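Local coordinates for Tat-secreted protein Rv2525c (PDB 4PMQ) that probably acts as a secreted peptidoglycan hydrolase with glycosidase activity, and shows esterase activity toward p-nitrophenyl esters in vitro, at residues G5-A11 / A25-Y31; D34-G38 / Q67-G71; A175-E181 / D193-K199. Residue numbers count along the deposited sequence, not the author numbering.

Interaction 1: residues G5-A11 / A25-Y31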
loop_
_atom_site.group_PDB
_atom_site.type_symbol
_atom_site.label_atom_id
_atom_site.label_comp_id
_atom_site.label_asym_id
_atom_site.label_seq_id
_atom_site.Cartn_x
_atom_site.Cartn_y
_atom_site.Cartn_z
ATOM N N GLY A 5 8.890 -8.995 -11.318
ATOM C CA GLY A 5 7.509 -9.429 -11.460
ATOM C C GLY A 5 6.587 -8.270 -11.159
ATOM O O GLY A 5 7.019 -7.237 -10.627
ATOM N N THR A 6 5.308 -8.455 -11.490
ATOM C CA THR A 6 4.243 -7.468 -11.367
ATOM C C THR A 6 3.290 -7.828 -10.246
ATOM O O THR A 6 2.917 -9.003 -10.164
ATOM C CB THR A 6 3.495 -7.495 -12.722
ATOM O OG1 THR A 6 4.362 -7.039 -13.770
ATOM C CG2 THR A 6 2.184 -6.741 -12.720
ATOM N N LEU A 7 2.829 -6.832 -9.498
ATOM C CA LEU A 7 1.783 -6.911 -8.499
ATOM C C LEU A 7 0.678 -5.975 -8.910
ATOM O O LEU A 7 0.960 -4.839 -9.307
ATOM C CB LEU A 7 2.255 -6.535 -7.096
ATOM C CG LEU A 7 3.409 -7.362 -6.526
ATOM C CD1 LEU A 7 3.840 -6.796 -5.188
ATOM C CD2 LEU A 7 3.037 -8.849 -6.348
ATOM N N LEU A 8 -0.579 -6.424 -8.795
ATOM C CA LEU A 8 -1.692 -5.539 -9.143
ATOM C C LEU A 8 -2.295 -4.950 -7.896
ATOM O O LEU A 8 -2.366 -5.636 -6.882
ATOM C CB LEU A 8 -2.775 -6.333 -9.899
ATOM C CG LEU A 8 -2.328 -7.040 -11.188
ATOM C CD1 LEU A 8 -3.503 -7.760 -11.828
ATOM C CD2 LEU A 8 -1.639 -6.055 -12.181
ATOM N N ASP A 9 -2.801 -3.716 -7.992
ATOM C CA ASP A 9 -3.563 -3.141 -6.884
ATOM C C ASP A 9 -4.910 -2.657 -7.436
ATOM O O ASP A 9 -4.999 -2.260 -8.599
ATOM C CB ASP A 9 -2.799 -2.056 -6.116
ATOM C CG ASP A 9 -2.684 -0.743 -6.857
ATOM O OD1 ASP A 9 -3.686 0.007 -6.885
ATOM O OD2 ASP A 9 -1.599 -0.468 -7.400
ATOM N N TYR A 10 -5.967 -2.741 -6.621
ATOM C CA TYR A 10 -7.325 -2.418 -7.080
ATOM C C TYR A 10 -8.235 -2.233 -5.906
ATOM O O TYR A 10 -8.084 -2.943 -4.908
ATOM C CB TYR A 10 -7.880 -3.544 -7.980
ATOM C CG TYR A 10 -7.483 -4.941 -7.544
ATOM C CD1 TYR A 10 -6.257 -5.487 -7.917
ATOM C CD2 TYR A 10 -8.344 -5.727 -6.774
ATOM C CE1 TYR A 10 -5.885 -6.770 -7.527
ATOM C CE2 TYR A 10 -7.993 -7.032 -6.399
ATOM C CZ TYR A 10 -6.752 -7.536 -6.768
ATOM O OH TYR A 10 -6.340 -8.791 -6.421
ATOM N N ALA A 11 -9.188 -1.307 -6.035
ATOM C CA ALA A 11 -10.150 -1.016 -4.969
ATOM C C ALA A 11 -11.584 -1.376 -5.342
ATOM O O ALA A 11 -12.407 -1.529 -4.426
ATOM C CB ALA A 11 -10.094 0.473 -4.632
ATOM N N ALA A 25 0.383 -11.358 -13.571
ATOM C CA ALA A 25 0.915 -10.833 -12.320
ATOM C C ALA A 25 1.348 -11.966 -11.396
ATOM O O ALA A 25 0.801 -13.068 -11.468
ATOM C CB ALA A 25 -0.122 -9.972 -11.630
ATOM N N VAL A 26 2.312 -11.694 -10.513
ATOM C CA VAL A 26 2.757 -12.720 -9.557
ATOM C C VAL A 26 2.051 -12.543 -8.187
ATOM O O VAL A 26 2.327 -13.299 -7.246
ATOM C CB VAL A 26 4.303 -12.824 -9.383
ATOM C CG1 VAL A 26 4.997 -13.259 -10.673
ATOM C CG2 VAL A 26 4.902 -11.534 -8.838
ATOM N N GLY A 27 1.173 -11.561 -8.084
ATOM C CA GLY A 27 0.446 -11.313 -6.850
ATOM C C GLY A 27 -0.289 -9.997 -6.836
ATOM O O GLY A 27 -0.430 -9.338 -7.873
ATOM N N ALA A 28 -0.732 -9.580 -5.637
ATOM C CA ALA A 28 -1.496 -8.344 -5.544
ATOM C C ALA A 28 -1.154 -7.592 -4.264
ATOM O O ALA A 28 -0.788 -8.223 -3.267
ATOM C CB ALA A 28 -2.984 -8.660 -5.566
ATOM N N ILE A 29 -1.292 -6.261 -4.296
ATOM C CA ILE A 29 -1.132 -5.375 -3.126
ATOM C C ILE A 29 -2.552 -5.037 -2.770
ATOM O O ILE A 29 -3.255 -4.450 -3.602
ATOM C CB ILE A 29 -0.270 -4.092 -3.397
ATOM C CG1 ILE A 29 1.123 -4.439 -3.972
ATOM C CG2 ILE A 29 -0.144 -3.294 -2.088
ATOM C CD1 ILE A 29 1.818 -3.317 -4.641
ATOM N N ARG A 30 -2.991 -5.431 -1.576
ATOM C CA ARG A 30 -4.385 -5.361 -1.193
ATOM C C ARG A 30 -4.637 -4.535 0.066
ATOM O O ARG A 30 -3.812 -4.484 0.984
ATOM C CB ARG A 30 -4.895 -6.814 -1.012
ATOM C CG ARG A 30 -4.823 -7.642 -2.323
ATOM C CD ARG A 30 -5.788 -7.118 -3.383
ATOM N NE ARG A 30 -7.143 -7.404 -2.933
ATOM C CZ ARG A 30 -8.021 -6.500 -2.509
ATOM N NH1 ARG A 30 -7.726 -5.198 -2.548
ATOM N NH2 ARG A 30 -9.208 -6.890 -2.046
ATOM N N TYR A 31 -5.828 -3.899 0.111
ATOM C CA TYR A 31 -6.182 -2.988 1.172
ATOM C C TYR A 31 -6.576 -3.650 2.463
ATOM O O TYR A 31 -7.523 -4.452 2.504
ATOM C CB TYR A 31 -7.364 -2.121 0.722
ATOM C CG TYR A 31 -7.000 -1.184 -0.393
ATOM C CD1 TYR A 31 -6.283 -0.015 -0.137
ATOM C CD2 TYR A 31 -7.346 -1.470 -1.712
ATOM C CE1 TYR A 31 -5.960 0.871 -1.154
ATOM C CE2 TYR A 31 -7.015 -0.591 -2.747
ATOM C CZ TYR A 31 -6.329 0.582 -2.456
ATOM O OH TYR A 31 -5.996 1.476 -3.448
HETATM O O HOH W 1 -6.152 0.618 -5.931
HETATM O O HOH W 2 -5.522 -3.276 -3.778
#

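Interaction 2: residues D34-G38 / Q67-G71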
loop_
_atom_site.group_PDB
_atom_site.type_symbol
_atom_site.label_atom_id
_atom_site.label_comp_id
_atom_site.label_asym_id
_atom_site.label_seq_id
_atom_site.Cartn_x
_atom_site.Cartn_y
_atom_site.Cartn_z
ATOM N N ASP A 34 -10.969 0.076 5.741
ATOM C CA ASP A 34 -12.416 0.154 5.613
ATOM C C ASP A 34 -12.770 0.996 4.401
ATOM O O ASP A 34 -11.916 1.711 3.860
ATOM C CB ASP A 34 -13.018 0.788 6.876
ATOM C CG ASP A 34 -12.849 -0.075 8.119
ATOM O OD1 ASP A 34 -13.303 -1.241 8.105
ATOM O OD2 ASP A 34 -12.256 0.411 9.094
ATOM N N ARG A 35 -14.058 0.999 4.054
ATOM C CA ARG A 35 -14.581 1.852 2.986
ATOM C C ARG A 35 -15.069 3.163 3.613
ATOM O O ARG A 35 -15.976 3.147 4.465
ATOM C CB ARG A 35 -15.739 1.126 2.271
ATOM C CG ARG A 35 -15.336 -0.224 1.670
ATOM C CD ARG A 35 -16.483 -1.013 1.045
ATOM N NE ARG A 35 -17.552 -1.342 1.994
ATOM C CZ ARG A 35 -17.548 -2.413 2.788
ATOM N NH1 ARG A 35 -16.507 -3.245 2.793
ATOM N NH2 ARG A 35 -18.575 -2.650 3.593
ATOM N N ARG A 36 -14.504 4.300 3.189
ATOM C CA ARG A 36 -14.930 5.588 3.739
ATOM C C ARG A 36 -16.373 5.925 3.279
ATOM O O ARG A 36 -16.872 5.287 2.330
ATOM C CB ARG A 36 -13.940 6.699 3.291
ATOM C CG ARG A 36 -13.829 6.881 1.769
ATOM C CD ARG A 36 -13.035 8.114 1.403
ATOM N NE ARG A 36 -12.828 8.215 -0.037
ATOM C CZ ARG A 36 -11.803 7.676 -0.693
ATOM N NH1 ARG A 36 -10.868 6.980 -0.036
ATOM N NH2 ARG A 36 -11.700 7.824 -2.007
ATOM N N PRO A 37 -17.040 6.930 3.879
ATOM C CA PRO A 37 -18.337 7.364 3.344
ATOM C C PRO A 37 -18.170 7.804 1.891
ATOM O O PRO A 37 -17.182 8.450 1.562
ATOM C CB PRO A 37 -18.698 8.556 4.242
ATOM C CG PRO A 37 -17.995 8.282 5.549
ATOM C CD PRO A 37 -16.642 7.773 5.037
ATOM N N GLY A 38 -19.068 7.367 1.019
ATOM C CA GLY A 38 -18.941 7.641 -0.412
ATOM C C GLY A 38 -18.131 6.557 -1.113
ATOM O O GLY A 38 -17.981 6.588 -2.340
ATOM N N GLN A 67 -5.228 2.563 2.955
ATOM C CA GLN A 67 -5.708 3.889 2.551
ATOM C C GLN A 67 -7.167 3.960 2.879
ATOM O O GLN A 67 -7.958 3.208 2.310
ATOM C CB GLN A 67 -5.472 4.213 1.073
ATOM C CG GLN A 67 -5.847 5.685 0.791
ATOM C CD GLN A 67 -5.554 6.202 -0.580
ATOM O OE1 GLN A 67 -4.797 5.617 -1.353
ATOM N NE2 GLN A 67 -6.109 7.369 -0.877
ATOM N N TYR A 68 -7.518 4.855 3.787
ATOM C CA TYR A 68 -8.916 5.014 4.156
ATOM C C TYR A 68 -9.486 6.260 3.473
ATOM O O TYR A 68 -10.405 6.138 2.669
ATOM C CB TYR A 68 -9.098 5.068 5.684
ATOM C CG TYR A 68 -10.530 5.366 6.091
ATOM C CD1 TYR A 68 -11.509 4.371 6.068
ATOM C CD2 TYR A 68 -10.902 6.635 6.527
ATOM C CE1 TYR A 68 -12.835 4.646 6.437
ATOM C CE2 TYR A 68 -12.222 6.924 6.887
ATOM C CZ TYR A 68 -13.177 5.920 6.875
ATOM O OH TYR A 68 -14.471 6.235 7.254
ATOM N N GLY A 69 -8.968 7.445 3.830
ATOM C CA GLY A 69 -9.409 8.710 3.256
ATOM C C GLY A 69 -8.655 9.105 1.999
ATOM O O GLY A 69 -7.791 8.363 1.512
ATOM N N LYS A 70 -8.982 10.279 1.466
ATOM C CA LYS A 70 -8.372 10.803 0.237
ATOM C C LYS A 70 -8.591 12.302 0.140
ATOM O O LYS A 70 -9.634 12.778 0.581
ATOM C CB LYS A 70 -9.028 10.115 -0.985
ATOM C CG LYS A 70 -8.245 10.293 -2.297
ATOM C CD LYS A 70 -9.101 9.865 -3.497
ATOM C CE LYS A 70 -8.297 9.677 -4.760
ATOM N NZ LYS A 70 -7.489 8.427 -4.722
ATOM N N GLY A 71 -7.618 13.019 -0.416
ATOM C CA GLY A 71 -7.729 14.459 -0.639
ATOM C C GLY A 71 -7.941 15.210 0.657
ATOM O O GLY A 71 -7.095 15.138 1.549
HETATM O O HOH W 3 -11.781 3.881 1.990
#

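Interaction 3: residues A175-E181 / D193-K199. With GOL (glycerol), chain E.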
loop_
_atom_site.group_PDB
_atom_site.type_symbol
_atom_site.label_atom_id
_atom_site.label_comp_id
_atom_site.label_asym_id
_atom_site.label_seq_id
_atom_site.Cartn_x
_atom_site.Cartn_y
_atom_site.Cartn_z
ATOM N N ALA A 175 13.321 2.138 -3.249
ATOM C CA ALA A 175 11.966 1.565 -3.372
ATOM C C ALA A 175 11.985 0.046 -3.560
ATOM O O ALA A 175 12.853 -0.509 -4.257
ATOM C CB ALA A 175 11.212 2.218 -4.521
ATOM N N HIS A 176 11.032 -0.633 -2.898
ATOM C CA HIS A 176 10.823 -2.075 -2.984
ATOM C C HIS A 176 9.843 -2.381 -4.104
ATOM O O HIS A 176 9.938 -3.425 -4.742
ATOM C CB HIS A 176 10.264 -2.579 -1.652
ATOM C CG HIS A 176 11.225 -2.361 -0.527
ATOM N ND1 HIS A 176 11.370 -1.117 0.066
ATOM C CD2 HIS A 176 12.159 -3.199 -0.022
ATOM C CE1 HIS A 176 12.320 -1.259 0.974
ATOM N NE2 HIS A 176 12.840 -2.495 0.948
ATOM N N LEU A 177 8.890 -1.453 -4.332
ATOM C CA LEU A 177 7.819 -1.555 -5.313
ATOM C C LEU A 177 7.679 -0.244 -6.034
ATOM O O LEU A 177 7.945 0.794 -5.426
ATOM C CB LEU A 177 6.491 -1.870 -4.604
ATOM C CG LEU A 177 6.503 -3.128 -3.733
ATOM C CD1 LEU A 177 5.236 -3.252 -2.876
ATOM C CD2 LEU A 177 6.693 -4.395 -4.570
ATOM N N HIS A 178 7.221 -0.273 -7.286
ATOM C CA HIS A 178 6.994 0.975 -8.046
ATOM C C HIS A 178 5.688 0.888 -8.847
ATOM O O HIS A 178 5.541 0.011 -9.682
ATOM C CB HIS A 178 8.189 1.275 -8.973
ATOM C CG HIS A 178 8.085 2.514 -9.807
ATOM N ND1 HIS A 178 8.901 2.691 -10.901
ATOM C CD2 HIS A 178 7.325 3.630 -9.643
ATOM C CE1 HIS A 178 8.593 3.880 -11.404
ATOM N NE2 HIS A 178 7.631 4.475 -10.702
ATOM N N GLN A 179 4.757 1.804 -8.588
ATOM C CA GLN A 179 3.497 1.870 -9.321
ATOM C C GLN A 179 3.812 2.517 -10.668
ATOM O O GLN A 179 4.216 3.687 -10.700
ATOM C CB GLN A 179 2.472 2.661 -8.516
ATOM C CG GLN A 179 1.051 2.485 -9.058
ATOM C CD GLN A 179 0.097 3.192 -8.147
ATOM O OE1 GLN A 179 0.237 4.388 -7.907
ATOM N NE2 GLN A 179 -0.922 2.480 -7.651
ATOM N N VAL A 180 3.714 1.725 -11.755
ATOM C CA VAL A 180 4.089 2.204 -13.101
ATOM C C VAL A 180 2.904 2.460 -14.033
ATOM O O VAL A 180 3.115 3.041 -15.091
ATOM C CB VAL A 180 5.112 1.256 -13.789
ATOM C CG1 VAL A 180 6.413 1.234 -12.997
ATOM C CG2 VAL A 180 4.557 -0.166 -13.961
ATOM N N GLU A 181 1.685 2.029 -13.681
ATOM C CA GLU A 181 0.521 2.235 -14.565
ATOM C C GLU A 181 -0.722 2.337 -13.726
ATOM O O GLU A 181 -0.932 1.498 -12.858
ATOM C CB GLU A 181 0.416 1.043 -15.519
ATOM C CG GLU A 181 -0.403 1.265 -16.759
ATOM C CD GLU A 181 -0.652 -0.029 -17.511
ATOM O OE1 GLU A 181 0.061 -0.289 -18.507
ATOM O OE2 GLU A 181 -1.560 -0.786 -17.098
ATOM N N ASP A 193 -4.207 -1.215 -11.172
ATOM C CA ASP A 193 -2.936 -0.520 -11.300
ATOM C C ASP A 193 -1.843 -1.557 -11.341
ATOM O O ASP A 193 -1.963 -2.618 -10.705
ATOM C CB ASP A 193 -2.702 0.467 -10.143
ATOM C CG ASP A 193 -3.865 1.420 -9.897
ATOM O OD1 ASP A 193 -4.446 1.925 -10.896
ATOM O OD2 ASP A 193 -4.143 1.720 -8.716
ATOM N N VAL A 194 -0.758 -1.245 -12.031
ATOM C CA VAL A 194 0.347 -2.177 -12.195
ATOM C C VAL A 194 1.545 -1.701 -11.411
ATOM O O VAL A 194 1.934 -0.529 -11.516
ATOM C CB VAL A 194 0.697 -2.378 -13.687
ATOM C CG1 VAL A 194 1.861 -3.340 -13.846
ATOM C CG2 VAL A 194 -0.518 -2.883 -14.472
ATOM N N ASN A 195 2.154 -2.628 -10.644
ATOM C CA ASN A 195 3.317 -2.308 -9.828
ATOM C C ASN A 195 4.445 -3.250 -10.164
ATOM O O ASN A 195 4.215 -4.468 -10.250
ATOM C CB ASN A 195 2.980 -2.405 -8.334
ATOM C CG ASN A 195 1.793 -1.540 -7.995
ATOM O OD1 ASN A 195 1.947 -0.334 -7.816
ATOM N ND2 ASN A 195 0.589 -2.111 -8.025
ATOM N N GLN A 196 5.671 -2.722 -10.262
ATOM C CA GLN A 196 6.883 -3.529 -10.488
ATOM C C GLN A 196 7.575 -3.810 -9.163
ATOM O O GLN A 196 7.721 -2.915 -8.331
ATOM C CB GLN A 196 7.843 -2.779 -11.416
ATOM C CG GLN A 196 7.303 -2.689 -12.838
ATOM C CD GLN A 196 8.297 -2.162 -13.850
ATOM O OE1 GLN A 196 9.232 -1.404 -13.540
ATOM N NE2 GLN A 196 8.078 -2.528 -15.101
ATOM N N ILE A 197 7.995 -5.055 -8.966
ATOM C CA ILE A 197 8.781 -5.469 -7.810
ATOM C C ILE A 197 10.261 -5.137 -8.124
ATOM O O ILE A 197 10.789 -5.540 -9.181
ATOM C CB ILE A 197 8.580 -6.978 -7.532
ATOM C CG1 ILE A 197 7.101 -7.299 -7.208
ATOM C CG2 ILE A 197 9.549 -7.453 -6.428
ATOM C CD1 ILE A 197 6.823 -8.851 -7.292
ATOM N N LEU A 198 10.927 -4.441 -7.199
ATOM C CA LEU A 198 12.307 -4.007 -7.401
ATOM C C LEU A 198 13.328 -4.696 -6.525
ATOM O O LEU A 198 14.526 -4.678 -6.844
ATOM C CB LEU A 198 12.393 -2.513 -7.108
ATOM C CG LEU A 198 11.468 -1.637 -7.987
ATOM C CD1 LEU A 198 11.326 -0.272 -7.383
ATOM C CD2 LEU A 198 11.951 -1.608 -9.445
ATOM N N LYS A 199 12.878 -5.195 -5.372
ATOM C CA LYS A 199 13.769 -5.854 -4.416
ATOM C C LYS A 199 13.168 -7.210 -4.021
ATOM O O LYS A 199 11.931 -7.343 -3.957
ATOM C CB LYS A 199 14.000 -4.961 -3.187
ATOM C CG LYS A 199 14.684 -3.630 -3.535
ATOM C CD LYS A 199 14.993 -2.765 -2.318
ATOM C CE LYS A 199 15.539 -1.388 -2.712
ATOM N NZ LYS A 199 16.800 -1.441 -3.486
HETATM C C1 GOL E . -2.756 2.531 -4.762
HETATM O O1 GOL E . -3.063 3.382 -5.854
HETATM C C2 GOL E . -2.964 3.269 -3.463
HETATM O O2 GOL E . -4.349 3.610 -3.320
HETATM C C3 GOL E . -2.505 2.377 -2.333
HETATM O O3 GOL E . -3.124 2.722 -1.104
HETATM O O HOH W 4 10.218 0.490 -11.791
#

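Interaction 1: residues G5-A11 / A25-Y31
G5 leads into the first strand of the barrel with its CA 4.3 Å from V26 CG2; a beta carbon here would sit tight against that valine. T6 makes the first hydrogen bond across the gap, from V26 N to T6 O at 2.8 Å. L7 turns its side chain toward the barrel interior, where L7 CD1 lies 3.8 Å from I29 CG1, and its CA gives a CA-H...O contact to G27 O at 3.3 Å. L8 pairs in parallel with A28: L8 N donates to G27 O (3.1 Å) and I29 N to L8 O (2.9 Å). Its side chain points to the other face, L8 CG 3.7 Å from A25 CB, beside helix 17-22, which links the two strands in a beta-alpha-beta unit. D9 still lies against I29, D9 CB 3.5 Å from I29 O. D9 OD2 is held by N195 and Q179, while water 1 joins D9 OD1 (2.7 Å) to Y31 OH (2.6 Å). Y10 N no longer reaches I29 O, at 4.4 Å; water 2 fills the gap, 2.9 Å from Y10 N and 2.6 Å from I29 O, and also accepts from R30 NH1. Y10 CE2 lies over one face of the R30 guanidinium, whose NE is salt-bridged to E51. A11 CB rests 3.8 Å from Y31 CE2. Apolar packing and direct backbone bonds thus give way to bridging water at the C-terminal strand ends, where Y31 OH also hydrogen-bonds glycerol and tartrate, probably from the crystallisation liquor, consistent with a polar pocket at that end of a TIM-like barrel.

Interaction 2: residues D34-G38 / Q67-G71
One direct hydrogen bond joins these two loops: R36 NH1 donates to Y68 O at 2.9 Å, with the carbonyl near the guanidinium plane. Water 3 adds a second polar link. It donates to D34 O (2.9 Å) and Y68 O (2.7 Å) and accepts from R36 N (3.0 Å), so Y68 O receives both the arginine and the water, and the backbone of 34-38 is tied to that of 67-71 without any strand pairing. Within the second loop, Q67 NE2 donates to G69 O at 3.1 Å.

The nonpolar part centres on the Y68 ring. R36 CB stands over its face in a CH-pi contact, 4.0 Å from the ring centroid, and D34 CB comes within 3.9 Å of Y68 CE1. P37 CD lies 4.3 Å from Y68 CZ. Further along the arginine, K70 CB lies over one face of the guanidinium and R36 NH2 is 3.6 Å from K70 CD, a contact through the aliphatic part of the lysine, since K70 NZ turns away to a salt bridge with D110.

Both segments belong to loops that follow barrel strands, 27-31 and 61-66, on the side where such folds carry their active sites. A tartrate accepts from R36 NH2, G38 N is also hydrogen-bonded to tartrate, and glycerol meets Q67 OE1, all probably from the crystallisation liquor. R36 therefore does two jobs at once: its aliphatic stem and NH1 secure it to the neighbouring loop, while NH2 presents positive charge to an anion, consistent with a polar ligand pocket at this rim.

Interaction 3: residues A175-E181 / D193-K199
A classic beta bulge interrupts the antiparallel pairing of strands 177-181 and 190-197, which helps close the curled sheet of this TIM-barrel-clan domain: V180 and E181 both face V194. V194 O accepts from V180 N at 2.9 Å and, weakly, from E181 N at 3.4 Å; V194 N then donates to E181 O at 2.9 Å. Before the bulge, H178 N bonds Q196 O at 2.9 Å and Q196 N bonds H178 O at 2.8 Å, flanked by the non-hydrogen-bonded pairs L177 with I197 and Q179 with N195. L198 N donates to H176 O at 2.8 Å just beyond the end of strand 190-197.

L177 CD2 packs 3.9 Å from I197 CG1 on the side that also carries Q179 and N195, and these two meet closely, Q179 CB lying 3.1 Å from N195 OD1, an oxygen that accepts from W160. On the face of H178 and Q196, water 4 links H178 ND1 (2.7 Å) to Q196 OE1 (2.8 Å); H178 NE2 is hydrogen-bonded to N163. At the far end K199 CD sits over the H176 ring in a CH-pi contact, 4.0 Å from its centroid.

Q179 NE2 donates to glycerol O1 at 2.9 Å and its OE1 bonds Y141; D193 OD2 takes a weak bond from the same hydroxyl at 3.5 Å, its OD1 bonding D183 N. Q179 and N195 also bond D9 OD2, so amide and carboxylate groups from neighbouring strands build a polar patch, consistent with a pocket that could take a sugar, though this glycerol probably comes from the crystallisation liquor.

From the N terminus, interaction 1 comes first, closing the beta-alpha-beta unit that carries helix 17-22. Interaction 2 follows, joining the loops after strands 27-31 and 61-66 across helix 49-57. Interaction 3 closes last, near the C terminus, pairing 177-181 with the strand that returns to the first one. The three stand in series; none nests or crosses. Strand 6-9 lies between 27-31 and 190-197, so interactions 1 and 3 share one sheet and touch, T6 CG2 being 3.6 Å from V194 CG1. Interaction 2 meets interaction 1 where Y31 packs on Q67, but stays about 8 Å from interaction 3 between nearest atoms. Glycerol bonds Y31, Q67 and Q179, linking all three.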